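Long-range contacts in chorismate mutase and shikimate 5-dehydrogenase fusion protein (Clostridium acetobutylicum, PDB 3FBT), which probably catalyses the reversible NADPH-dependent reduction of 3-dehydroshikimate to shikimate, as the dehydrogenase part of a fusion protein that also carries a chorismate mutase: residues A[91-96]-A[251-256]; A[150-155]-A[169-174]. All coordinates share one frame; numbering follows the deposited sequence.

Contact 1 of 2, residues A[91-96]-A[251-256]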
ATOM      1  N   THR A  91      13.591   8.088   8.145  1.00 35.09           N
ATOM      2  CA  THR A  91      12.310   8.603   7.613  1.00 35.33           C
ATOM      3  C   THR A  91      12.517   9.073   6.142  1.00 36.53           C
ATOM      4  O   THR A  91      13.485   9.794   5.864  1.00 35.57           O
ATOM      5  CB  THR A  91      11.810   9.842   8.412  1.00 34.07           C
ATOM      6  OG1 THR A  91      11.609   9.514   9.790  1.00 36.66           O
ATOM      7  CG2 THR A  91      10.530  10.462   7.804  1.00 33.80           C
ATOM      8  N   LEU A  92      11.641   8.651   5.221  1.00 34.49           N
ATOM      9  CA  LEU A  92      11.783   8.975   3.810  1.00 32.93           C
ATOM     10  C   LEU A  92      10.550   9.744   3.347  1.00 34.26           C
ATOM     11  O   LEU A  92       9.464   9.344   3.636  1.00 32.86           O
ATOM     12  CB  LEU A  92      11.974   7.739   2.952  1.00 32.54           C
ATOM     13  CG  LEU A  92      12.993   6.706   3.464  1.00 34.52           C
ATOM     14  CD1 LEU A  92      13.028   5.586   2.450  1.00 34.97           C
ATOM     15  CD2 LEU A  92      14.376   7.324   3.530  1.00 35.11           C
ATOM     16  N   LYS A  93      10.771  10.884   2.725  1.00 34.55           N
ATOM     17  CA  LYS A  93       9.716  11.715   2.153  1.00 37.84           C
ATOM     18  C   LYS A  93       9.783  11.586   0.626  1.00 38.34           C
ATOM     19  O   LYS A  93      10.852  11.724   0.024  1.00 36.97           O
ATOM     20  CB  LYS A  93       9.959  13.171   2.500  1.00 37.98           C
ATOM     21  CG  LYS A  93       8.782  14.160   2.113  1.00 40.94           C
ATOM     22  CD  LYS A  93       9.252  15.647   2.389  1.00 47.47           C
ATOM     23  CE  LYS A  93       8.187  16.725   2.011  1.00 48.99           C
ATOM     24  NZ  LYS A  93       6.844  16.226   2.501  1.00 47.93           N
ATOM     25  N   PHE A  94       8.661  11.251   0.022  1.00 39.06           N
ATOM     26  CA  PHE A  94       8.611  11.082  -1.423  1.00 41.04           C
ATOM     27  C   PHE A  94       8.133  12.377  -2.009  1.00 43.23           C
ATOM     28  O   PHE A  94       7.172  12.969  -1.521  1.00 43.50           O
ATOM     29  CB  PHE A  94       7.634   9.954  -1.769  1.00 38.70           C
ATOM     30  CG  PHE A  94       8.164   8.604  -1.378  1.00 38.83           C
ATOM     31  CD1 PHE A  94       8.882   7.842  -2.290  1.00 34.17           C
ATOM     32  CD2 PHE A  94       8.034   8.149  -0.081  1.00 33.79           C
ATOM     33  CE1 PHE A  94       9.410   6.616  -1.970  1.00 35.28           C
ATOM     34  CE2 PHE A  94       8.577   6.901   0.292  1.00 37.12           C
ATOM     35  CZ  PHE A  94       9.277   6.125  -0.618  1.00 35.63           C
ATOM     36  N   SER A  95       8.784  12.877  -3.039  1.00 46.35           N
ATOM     37  CA  SER A  95       8.127  13.982  -3.764  1.00 47.48           C
ATOM     38  C   SER A  95       8.453  13.890  -5.243  1.00 48.32           C
ATOM     39  O   SER A  95       9.030  12.926  -5.668  1.00 46.94           O
ATOM     40  CB  SER A  95       8.516  15.332  -3.153  1.00 46.22           C
ATOM     41  OG  SER A  95       9.814  15.650  -3.594  1.00 49.89           O
ATOM     42  N   ARG A  96       8.072  14.912  -6.019  1.00 51.33           N
ATOM     43  CA  ARG A  96       8.466  15.017  -7.468  1.00 52.47           C
ATOM     44  C   ARG A  96       9.911  14.684  -7.801  1.00 52.00           C
ATOM     45  O   ARG A  96      10.202  13.804  -8.613  1.00 53.30           O
ATOM     46  CB  ARG A  96       8.160  16.439  -7.975  1.00 53.16           C
ATOM     47  N   TRP A 251       5.862  13.842   6.288  1.00 35.78           N
ATOM     48  CA  TRP A 251       5.192  13.222   5.139  1.00 35.87           C
ATOM     49  C   TRP A 251       4.032  14.094   4.604  1.00 36.67           C
ATOM     50  O   TRP A 251       3.890  14.297   3.417  1.00 36.03           O
ATOM     51  CB  TRP A 251       4.641  11.792   5.472  1.00 31.66           C
ATOM     52  CG  TRP A 251       5.759  10.788   5.789  1.00 31.18           C
ATOM     53  CD1 TRP A 251       6.982  10.752   5.254  1.00 30.22           C
ATOM     54  CD2 TRP A 251       5.670   9.649   6.697  1.00 31.64           C
ATOM     55  NE1 TRP A 251       7.714   9.667   5.829  1.00 30.92           N
ATOM     56  CE2 TRP A 251       6.906   9.016   6.720  1.00 29.63           C
ATOM     57  CE3 TRP A 251       4.647   9.145   7.499  1.00 32.45           C
ATOM     58  CZ2 TRP A 251       7.146   7.863   7.495  1.00 31.31           C
ATOM     59  CZ3 TRP A 251       4.875   8.052   8.260  1.00 31.33           C
ATOM     60  CH2 TRP A 251       6.120   7.418   8.270  1.00 34.04           C
ATOM     61  N   ASN A 252       3.192  14.545   5.512  1.00 38.38           N
ATOM     62  CA  ASN A 252       2.002  15.214   5.147  1.00 40.97           C
ATOM     63  C   ASN A 252       2.092  16.720   5.282  1.00 42.81           C
ATOM     64  O   ASN A 252       1.092  17.394   5.124  1.00 44.71           O
ATOM     65  CB  ASN A 252       0.890  14.669   5.990  1.00 38.63           C
ATOM     66  CG  ASN A 252       0.787  13.177   5.840  1.00 44.54           C
ATOM     67  OD1 ASN A 252       0.640  12.682   4.721  1.00 43.22           O
ATOM     68  ND2 ASN A 252       0.975  12.440   6.940  1.00 39.84           N
ATOM     69  N   ASP A 253       3.284  17.242   5.535  1.00 44.63           N
ATOM     70  CA  ASP A 253       3.502  18.692   5.722  1.00 46.10           C
ATOM     71  C   ASP A 253       2.424  19.296   6.562  1.00 46.29           C
ATOM     72  O   ASP A 253       1.726  20.230   6.098  1.00 47.08           O
ATOM     73  CB  ASP A 253       3.563  19.380   4.367  1.00 47.85           C
ATOM     74  CG  ASP A 253       4.874  19.082   3.654  1.00 51.81           C
ATOM     75  OD1 ASP A 253       5.926  19.282   4.312  1.00 54.98           O
ATOM     76  OD2 ASP A 253       4.882  18.626   2.476  1.00 55.64           O
ATOM     77  N   ILE A 254       2.240  18.739   7.768  1.00 44.95           N
ATOM     78  CA  ILE A 254       1.279  19.249   8.766  1.00 44.51           C
ATOM     79  C   ILE A 254       2.006  19.445  10.105  1.00 44.48           C
ATOM     80  O   ILE A 254       3.159  19.054  10.225  1.00 43.61           O
ATOM     81  CB  ILE A 254       0.115  18.232   9.012  1.00 45.17           C
ATOM     82  CG1 ILE A 254       0.650  16.816   9.319  1.00 42.95           C
ATOM     83  CG2 ILE A 254      -0.866  18.188   7.838  1.00 44.91           C
ATOM     84  CD1 ILE A 254      -0.433  15.855   9.927  1.00 44.24           C
ATOM     85  N   SER A 255       1.311  19.932  11.141  1.00 45.51           N
ATOM     86  CA  SER A 255       1.841  19.960  12.497  1.00 46.30           C
ATOM     87  C   SER A 255       0.869  19.266  13.359  1.00 46.66           C
ATOM     88  O   SER A 255      -0.312  19.519  13.252  1.00 46.62           O
ATOM     89  CB  SER A 255       1.996  21.396  12.999  1.00 46.68           C
ATOM     90  OG  SER A 255       2.686  22.096  11.999  1.00 50.68           O
ATOM     91  N   ILE A 256       1.352  18.394  14.233  1.00 46.71           N
ATOM     92  CA  ILE A 256       0.482  17.602  15.081  1.00 48.67           C
ATOM     93  C   ILE A 256       0.567  18.124  16.509  1.00 50.26           C
ATOM     94  O   ILE A 256       1.645  18.232  17.035  1.00 50.38           O
ATOM     95  CB  ILE A 256       0.890  16.131  15.017  1.00 48.10           C
ATOM     96  CG1 ILE A 256       0.730  15.632  13.570  1.00 47.40           C
ATOM     97  CG2 ILE A 256       0.055  15.298  15.937  1.00 49.60           C
ATOM     98  CD1 ILE A 256       1.028  14.218  13.429  1.00 41.83           C
TER
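The indole of Trp251 turns its pyrrole edge to strand 91-94: Leu92 O and Lys93 CA lie at that edge, near the ring plane, while the methyl CG2 of Thr91 comes in obliquely, 3.5 Å from Trp251 NE1. With CG anti to its own carbonyl carbon (chi1 -65°), Trp251 carries NE1 to 2.8 Å from Leu92 O, but the N-H is bent to 124°, so this bond is weak. The methyl of Thr91 reaches the indole because it stands anti to the backbone N, which leaves OG1 on another side to bond to Thr104 OG1. Next along the strand, Lys93 runs out extended through its first three torsions and bends at the last. Its NZ meets Asp253 OD2 from above the carboxylate plane, a 3.1 Å salt bridge, and also bonds to Ile250 O near the helix end. Asp253, the first residue to leave helical backbone angles, has positive phi (42°). In the fold, the long helix 237-252 brings its C-terminal end back against a middle strand of the mixed sheet, with Asn63 of the adjoining strand 61-64 also touching Trp251, an arrangement belonging to the substrate-binding domain of shikimate dehydrogenases.

Contact 2 of 2, residues A[150-155]-A[169-174]. With SO4 (sulfate ion), chain E.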
ATOM      1  N   TYR A 150      29.668  10.302  28.158  1.00 44.15           N
ATOM      2  CA  TYR A 150      30.338   9.061  28.103  1.00 44.29           C
ATOM      3  C   TYR A 150      29.520   8.102  27.247  1.00 43.21           C
ATOM      4  O   TYR A 150      28.323   8.093  27.353  1.00 42.28           O
ATOM      5  CB  TYR A 150      30.519   8.484  29.520  1.00 43.64           C
ATOM      6  CG  TYR A 150      31.554   9.284  30.288  1.00 46.10           C
ATOM      7  CD1 TYR A 150      32.901   8.908  30.281  1.00 48.04           C
ATOM      8  CD2 TYR A 150      31.187  10.441  30.988  1.00 47.99           C
ATOM      9  CE1 TYR A 150      33.868   9.667  30.982  1.00 51.26           C
ATOM     10  CE2 TYR A 150      32.126  11.213  31.683  1.00 50.62           C
ATOM     11  CZ  TYR A 150      33.456  10.822  31.690  1.00 52.53           C
ATOM     12  OH  TYR A 150      34.368  11.595  32.372  1.00 54.69           O
ATOM     13  N   VAL A 151      30.206   7.255  26.487  1.00 41.64           N
ATOM     14  CA  VAL A 151      29.582   6.151  25.789  1.00 41.31           C
ATOM     15  C   VAL A 151      30.130   4.890  26.358  1.00 40.53           C
ATOM     16  O   VAL A 151      31.337   4.708  26.381  1.00 40.77           O
ATOM     17  CB  VAL A 151      29.941   6.226  24.308  1.00 41.46           C
ATOM     18  CG1 VAL A 151      29.402   5.015  23.541  1.00 43.82           C
ATOM     19  CG2 VAL A 151      29.437   7.608  23.706  1.00 41.77           C
ATOM     20  N   VAL A 152      29.269   4.017  26.857  1.00 39.92           N
ATOM     21  CA  VAL A 152      29.758   2.848  27.534  1.00 39.38           C
ATOM     22  C   VAL A 152      29.447   1.600  26.715  1.00 41.15           C
ATOM     23  O   VAL A 152      28.315   1.380  26.359  1.00 38.40           O
ATOM     24  CB  VAL A 152      29.097   2.652  28.908  1.00 39.92           C
ATOM     25  CG1 VAL A 152      29.868   1.588  29.712  1.00 38.07           C
ATOM     26  CG2 VAL A 152      28.964   4.021  29.677  1.00 39.06           C
ATOM     27  N   THR A 153      30.467   0.778  26.462  1.00 43.26           N
ATOM     28  CA  THR A 153      30.384  -0.313  25.497  1.00 46.34           C
ATOM     29  C   THR A 153      30.952  -1.661  26.029  1.00 46.18           C
ATOM     30  O   THR A 153      31.819  -1.717  26.939  1.00 46.34           O
ATOM     31  CB  THR A 153      31.193   0.097  24.199  1.00 47.03           C
ATOM     32  OG1 THR A 153      31.228  -0.983  23.251  1.00 49.07           O
ATOM     33  CG2 THR A 153      32.605   0.407  24.555  1.00 47.60           C
ATOM     34  N   ARG A 154      30.535  -2.738  25.401  1.00 46.32           N
ATOM     35  CA  ARG A 154      31.156  -4.034  25.703  1.00 46.27           C
ATOM     36  C   ARG A 154      32.452  -4.179  24.950  1.00 45.59           C
ATOM     37  O   ARG A 154      33.263  -5.039  25.260  1.00 46.73           O
ATOM     38  CB  ARG A 154      30.229  -5.155  25.329  1.00 45.76           C
ATOM     39  CG  ARG A 154      29.276  -5.437  26.392  1.00 49.62           C
ATOM     40  CD  ARG A 154      28.142  -6.202  25.830  1.00 51.77           C
ATOM     41  NE  ARG A 154      27.838  -5.741  24.482  1.00 59.54           N
ATOM     42  CZ  ARG A 154      27.097  -6.447  23.625  1.00 61.88           C
ATOM     43  NH1 ARG A 154      26.619  -7.636  24.004  1.00 63.78           N
ATOM     44  NH2 ARG A 154      26.828  -5.983  22.412  1.00 61.91           N
ATOM     45  N   ASN A 155      32.635  -3.324  23.966  1.00 45.42           N
ATOM     46  CA  ASN A 155      33.824  -3.332  23.120  1.00 46.28           C
ATOM     47  C   ASN A 155      34.495  -1.997  22.942  1.00 44.67           C
ATOM     48  O   ASN A 155      34.360  -1.359  21.897  1.00 44.15           O
ATOM     49  CB  ASN A 155      33.443  -3.823  21.718  1.00 47.30           C
ATOM     50  CG  ASN A 155      34.618  -4.415  20.986  1.00 49.33           C
ATOM     51  OD1 ASN A 155      35.701  -3.794  20.854  1.00 53.60           O
ATOM     52  ND2 ASN A 155      34.419  -5.620  20.484  1.00 53.67           N
ATOM     53  N   ILE A 169      34.121   4.126  27.249  1.00 40.86           N
ATOM     54  CA  ILE A 169      34.631   3.436  28.413  1.00 41.94           C
ATOM     55  C   ILE A 169      33.985   2.073  28.519  1.00 41.47           C
ATOM     56  O   ILE A 169      32.943   1.816  27.863  1.00 39.87           O
ATOM     57  CB  ILE A 169      34.447   4.296  29.729  1.00 42.22           C
ATOM     58  CG1 ILE A 169      32.986   4.447  30.091  1.00 41.77           C
ATOM     59  CG2 ILE A 169      35.161   5.644  29.538  1.00 42.12           C
ATOM     60  CD1 ILE A 169      32.716   5.234  31.482  1.00 37.84           C
ATOM     61  N   SER A 170      34.580   1.211  29.337  1.00 41.99           N
ATOM     62  CA  SER A 170      33.994  -0.103  29.615  1.00 42.80           C
ATOM     63  C   SER A 170      33.013  -0.097  30.751  1.00 43.24           C
ATOM     64  O   SER A 170      32.938   0.867  31.557  1.00 42.07           O
ATOM     65  CB  SER A 170      35.109  -1.111  29.969  1.00 45.68           C
ATOM     66  OG  SER A 170      35.817  -0.699  31.132  1.00 47.06           O
ATOM     67  N   TYR A 171      32.247  -1.178  30.857  1.00 43.35           N
ATOM     68  CA  TYR A 171      31.299  -1.225  31.916  1.00 45.23           C
ATOM     69  C   TYR A 171      32.043  -1.197  33.262  1.00 47.77           C
ATOM     70  O   TYR A 171      31.564  -0.597  34.272  1.00 47.58           O
ATOM     71  CB  TYR A 171      30.342  -2.403  31.772  1.00 45.03           C
ATOM     72  CG  TYR A 171      29.191  -2.073  30.811  1.00 45.56           C
ATOM     73  CD1 TYR A 171      28.011  -1.555  31.276  1.00 41.23           C
ATOM     74  CD2 TYR A 171      29.335  -2.221  29.425  1.00 42.75           C
ATOM     75  CE1 TYR A 171      26.995  -1.214  30.420  1.00 43.04           C
ATOM     76  CE2 TYR A 171      28.306  -1.889  28.562  1.00 41.67           C
ATOM     77  CZ  TYR A 171      27.131  -1.406  29.056  1.00 42.32           C
ATOM     78  OH  TYR A 171      26.119  -1.029  28.187  1.00 41.82           O
ATOM     79  N   ASP A 172      33.225  -1.798  33.270  1.00 48.26           N
ATOM     80  CA  ASP A 172      34.051  -1.738  34.464  1.00 51.09           C
ATOM     81  C   ASP A 172      34.402  -0.336  34.866  1.00 50.66           C
ATOM     82  O   ASP A 172      34.310  -0.009  36.012  1.00 52.29           O
ATOM     83  CB  ASP A 172      35.360  -2.480  34.259  1.00 51.02           C
ATOM     84  CG  ASP A 172      35.154  -3.904  34.050  1.00 55.95           C
ATOM     85  OD1 ASP A 172      34.331  -4.527  34.778  1.00 62.39           O
ATOM     86  OD2 ASP A 172      35.803  -4.412  33.101  1.00 66.45           O
ATOM     87  N   GLU A 173      34.865   0.470  33.928  1.00 51.18           N
ATOM     88  CA  GLU A 173      35.210   1.853  34.219  1.00 51.43           C
ATOM     89  C   GLU A 173      33.998   2.673  34.685  1.00 50.99           C
ATOM     90  O   GLU A 173      34.148   3.698  35.374  1.00 51.11           O
ATOM     91  CB  GLU A 173      35.803   2.489  32.969  1.00 51.34           C
ATOM     92  CG  GLU A 173      37.048   1.779  32.397  1.00 55.37           C
ATOM     93  CD  GLU A 173      37.490   2.440  31.101  1.00 61.78           C
ATOM     94  OE1 GLU A 173      36.916   2.116  30.034  1.00 62.32           O
ATOM     95  OE2 GLU A 173      38.357   3.349  31.149  1.00 64.56           O
ATOM     96  N   LEU A 174      32.807   2.231  34.313  1.00 49.52           N
ATOM     97  CA  LEU A 174      31.626   3.053  34.543  1.00 49.02           C
ATOM     98  C   LEU A 174      31.360   2.962  36.021  1.00 50.43           C
ATOM     99  O   LEU A 174      30.879   3.909  36.634  1.00 50.50           O
ATOM    100  CB  LEU A 174      30.404   2.478  33.814  1.00 47.48           C
ATOM    101  CG  LEU A 174      29.034   3.076  34.195  1.00 45.18           C
ATOM    102  CD1 LEU A 174      28.966   4.570  33.797  1.00 43.03           C
ATOM    103  CD2 LEU A 174      27.933   2.346  33.522  1.00 46.63           C
TER
HETATM  104  S   SO4 E   2      27.905  -2.331  22.773  1.00 50.44           S
HETATM  105  O1  SO4 E   2      28.158  -2.665  24.203  1.00 46.81           O
HETATM  106  O2  SO4 E   2      28.050  -3.665  22.184  1.00 54.27           O
HETATM  107  O3  SO4 E   2      26.523  -1.881  22.526  1.00 51.84           O
HETATM  108  O4  SO4 E   2      28.770  -1.317  22.189  1.00 41.87           O
HETATM  109  O   HOH W   1      32.677  -3.313  29.066  1.00 59.58           O
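Val152 forms the apolar centre, with its two methyls doing different work. CG1, anti to the backbone N, sits over the middle of one face of the Tyr171 ring in a CH-pi contact, 3.7 Å from the centroid and 6° off the normal. CG2 turns to Ile169, 4.1 Å from its CG1, and crosses Leu174 at about a right angle, meeting CD1. Ile169 takes the crowded first torsion (chi1 68°), CG1 between backbone N and carbonyl carbon, and its CD1 ends 3.9 Å from CD1 of Tyr150. Val126 of the next strand touches Tyr150, Val152 and Leu174. Under these side chains the strands pair in parallel: Ile169 N bonds to Val151 O at 3.0 Å and Thr153 N to Ile169 O at 3.0 Å, both nearly along the C=O axes. They are the two strands of a beta-alpha-beta unit in the Rossmann-type nucleotide domain, joined through helix 156-162. Beyond the pair, Ser170 and Glu173 close a capping box on helix 171-174, and a water links Thr153 O to Tyr171 N. Thr153 OG1 accepts from Asn155 N in an ST turn and donates to O4 (2.7 Å) of a sulfate, probably from the crystallisation liquor. Arg154 grips this ion with backbone N on O1 and NH2 on O2 (2.6 Å), consistent with a site for a phosphate of NADP; Ser130 OG also binds it.

The two contacts belong to different domains and lie on opposite sides of the chain's centre, their own centres 38 Å apart and their nearest atoms about 22 Å apart, without touching. Along the sequence, contact 2 is nested inside the loop closed by contact 1: the chain leaves the substrate domain, builds the nucleotide domain, and returns through helix 237-252. Contact 1 lies near predicted shikimate-binding residues and contact 2 near the predicted NADP-binding loop. The side chain of Thr91 is about 5 Å from that of Gln243 and adjoins Asn90. The side chain of Tyr171 comes about 4 Å from Gly129, a predicted NADP residue, and the sulfate is bonded to Ser130 of the same predicted site.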